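Peroxisomal acyl-coenzyme A oxidase 1 (Arabidopsis thaliana, PDB 1W07) catalyses the FAD-dependent desaturation of long- and medium-chain acyl-CoAs to 2-trans-enoyl-CoAs in peroxisomes, passing electrons to oxygen to form hydrogen peroxide. Local coordinates at residues F630-A633 with L634-P637. The protein carries 1 engineered substitution. Numbering follows the deposited sequence.
Sequences FEEA and LKDP
Glu632 and Lys635 form a salt bridge one turn apart, with Glu632 OE1 2.6 Å from Lys635 NZ. The ammonium meets OE1 on its syn side, 31° out of the carboxylate plane. The glutamate chain bends at chi2 (-61°), which turns the carboxylate toward the lysine, whose chain runs extended beyond CG. A water donates to Glu632 OE2 at 2.9 Å and accepts a weak bond from Lys635 NZ, so both carboxylate oxygens are tied to the same ammonium, one directly and one through water. Glu631 OE2 lies 4.2 Å from Lys635 NZ, too far for a salt bridge; its other oxygen, OE1, pairs with Lys628.

The backbone bonds belong to helix 625-635, in the C-terminal region of this acyl-CoA oxidase, where the i to i+4 pattern gives way to i to i+3 bonds. A weak i to i+4 bond joins Leu634 N to Phe630 O at 3.3 Å. The next two are i to i+3 bonds, as in a 3-10 turn: Lys635 N to Glu632 O at 2.9 Å and Asp636 N to Ala633 O at 3.1 Å.

Apolar packing pairs Phe630 with Leu634. Leu634 CD1 sits over one ring face, 4.0 Å from Phe630 CE2, while CD2 touches CE1 and CZ. The ring also meets Phe241 of the second subunit edge-to-face. Asp636 reaches that subunit too, through a salt bridge to its Arg58 and a hydrogen bond to its Thr227.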
ATOM      1  N   PHE B 630      -3.289 -25.205   0.374  1.00 18.26           N
ATOM      2  CA  PHE B 630      -4.243 -26.064  -0.311  1.00 18.55           C
ATOM      3  C   PHE B 630      -5.449 -26.284   0.598  1.00 17.06           C
ATOM      4  O   PHE B 630      -6.591 -26.163   0.174  1.00 18.98           O
ATOM      5  CB  PHE B 630      -3.574 -27.402  -0.687  1.00 20.48           C
ATOM      6  CG  PHE B 630      -4.496 -28.370  -1.384  1.00 26.46           C
ATOM      7  CD1 PHE B 630      -5.067 -28.047  -2.612  1.00 30.17           C
ATOM      8  CD2 PHE B 630      -4.825 -29.589  -0.795  1.00 32.46           C
ATOM      9  CE1 PHE B 630      -5.954 -28.922  -3.238  1.00 31.96           C
ATOM     10  CE2 PHE B 630      -5.712 -30.474  -1.414  1.00 33.39           C
ATOM     11  CZ  PHE B 630      -6.278 -30.136  -2.639  1.00 32.44           C
ATOM     12  N   GLU B 631      -5.188 -26.590   1.860  1.00 20.22           N
ATOM     13  CA  GLU B 631      -6.253 -26.803   2.837  1.00 21.43           C
ATOM     14  C   GLU B 631      -7.193 -25.597   2.924  1.00 21.50           C
ATOM     15  O   GLU B 631      -8.414 -25.747   2.986  1.00 15.67           O
ATOM     16  CB  GLU B 631      -5.641 -27.074   4.211  1.00 27.33           C
ATOM     17  CG  GLU B 631      -6.648 -27.414   5.292  1.00 32.65           C
ATOM     18  CD  GLU B 631      -6.008 -27.583   6.661  1.00 37.26           C
ATOM     19  OE1 GLU B 631      -5.052 -28.385   6.802  1.00 33.59           O
ATOM     20  OE2 GLU B 631      -6.472 -26.915   7.607  1.00 42.70           O
ATOM     21  N   GLU B 632      -6.625 -24.395   2.944  1.00 21.29           N
ATOM     22  CA  GLU B 632      -7.454 -23.201   3.035  1.00 21.69           C
ATOM     23  C   GLU B 632      -8.281 -22.969   1.786  1.00 20.17           C
ATOM     24  O   GLU B 632      -9.450 -22.591   1.880  1.00 21.29           O
ATOM     25  CB  GLU B 632      -6.600 -21.966   3.315  1.00 24.44           C
ATOM     26  CG  GLU B 632      -6.169 -21.853   4.754  1.00 26.80           C
ATOM     27  CD  GLU B 632      -7.342 -21.755   5.715  1.00 27.50           C
ATOM     28  OE1 GLU B 632      -7.327 -22.486   6.724  1.00 29.91           O
ATOM     29  OE2 GLU B 632      -8.267 -20.944   5.480  1.00 25.60           O
ATOM     30  N   ALA B 633      -7.683 -23.196   0.620  1.00 15.16           N
ATOM     31  CA  ALA B 633      -8.395 -22.989  -0.641  1.00 16.21           C
ATOM     32  C   ALA B 633      -9.699 -23.759  -0.672  1.00 14.42           C
ATOM     33  O   ALA B 633     -10.717 -23.249  -1.133  1.00 16.20           O
ATOM     34  CB  ALA B 633      -7.523 -23.409  -1.814  1.00 13.91           C
ATOM     35  N   LEU B 634      -9.662 -24.992  -0.179  1.00 16.31           N
ATOM     36  CA  LEU B 634     -10.850 -25.842  -0.164  1.00 17.03           C
ATOM     37  C   LEU B 634     -12.010 -25.254   0.657  1.00 19.68           C
ATOM     38  O   LEU B 634     -13.166 -25.593   0.408  1.00 20.16           O
ATOM     39  CB  LEU B 634     -10.483 -27.226   0.375  1.00 14.90           C
ATOM     40  CG  LEU B 634      -9.332 -27.945  -0.339  1.00 17.48           C
ATOM     41  CD1 LEU B 634      -9.085 -29.303   0.324  1.00 17.63           C
ATOM     42  CD2 LEU B 634      -9.659 -28.110  -1.823  1.00 14.17           C
ATOM     43  N   LYS B 635     -11.699 -24.379   1.617  1.00 18.31           N
ATOM     44  CA  LYS B 635     -12.728 -23.769   2.458  1.00 19.54           C
ATOM     45  C   LYS B 635     -13.500 -22.655   1.769  1.00 19.96           C
ATOM     46  O   LYS B 635     -14.555 -22.242   2.245  1.00 17.08           O
ATOM     47  CB  LYS B 635     -12.117 -23.209   3.751  1.00 19.15           C
ATOM     48  CG  LYS B 635     -11.491 -24.247   4.675  1.00 21.89           C
ATOM     49  CD  LYS B 635     -10.846 -23.559   5.876  1.00 23.18           C
ATOM     50  CE  LYS B 635     -10.032 -24.527   6.722  1.00 26.28           C
ATOM     51  NZ  LYS B 635      -9.326 -23.799   7.817  1.00 29.91           N
ATOM     52  N   ASP B 636     -12.979 -22.140   0.660  1.00 18.78           N
ATOM     53  CA  ASP B 636     -13.683 -21.070  -0.037  1.00 21.56           C
ATOM     54  C   ASP B 636     -15.028 -21.571  -0.548  1.00 21.65           C
ATOM     55  O   ASP B 636     -15.128 -22.678  -1.084  1.00 21.84           O
ATOM     56  CB  ASP B 636     -12.856 -20.546  -1.221  1.00 20.66           C
ATOM     57  CG  ASP B 636     -13.308 -19.174  -1.673  1.00 20.37           C
ATOM     58  OD1 ASP B 636     -14.182 -19.089  -2.561  1.00 17.57           O
ATOM     59  OD2 ASP B 636     -12.798 -18.175  -1.118  1.00 19.38           O
ATOM     60  N   PRO B 637     -16.090 -20.760  -0.382  1.00 21.76           N
ATOM     61  CA  PRO B 637     -17.442 -21.113  -0.822  1.00 23.10           C
ATOM     62  C   PRO B 637     -17.527 -21.422  -2.321  1.00 22.55           C
ATOM     63  O   PRO B 637     -18.386 -22.190  -2.746  1.00 22.23           O
ATOM     64  CB  PRO B 637     -18.266 -19.888  -0.406  1.00 22.47           C
ATOM     65  CG  PRO B 637     -17.292 -18.780  -0.516  1.00 27.88           C
ATOM     66  CD  PRO B 637     -16.064 -19.382   0.138  1.00 24.25           C
TER
HETATM   67  O   HOH W   1     -10.186 -20.567   7.661  1.00 31.78           O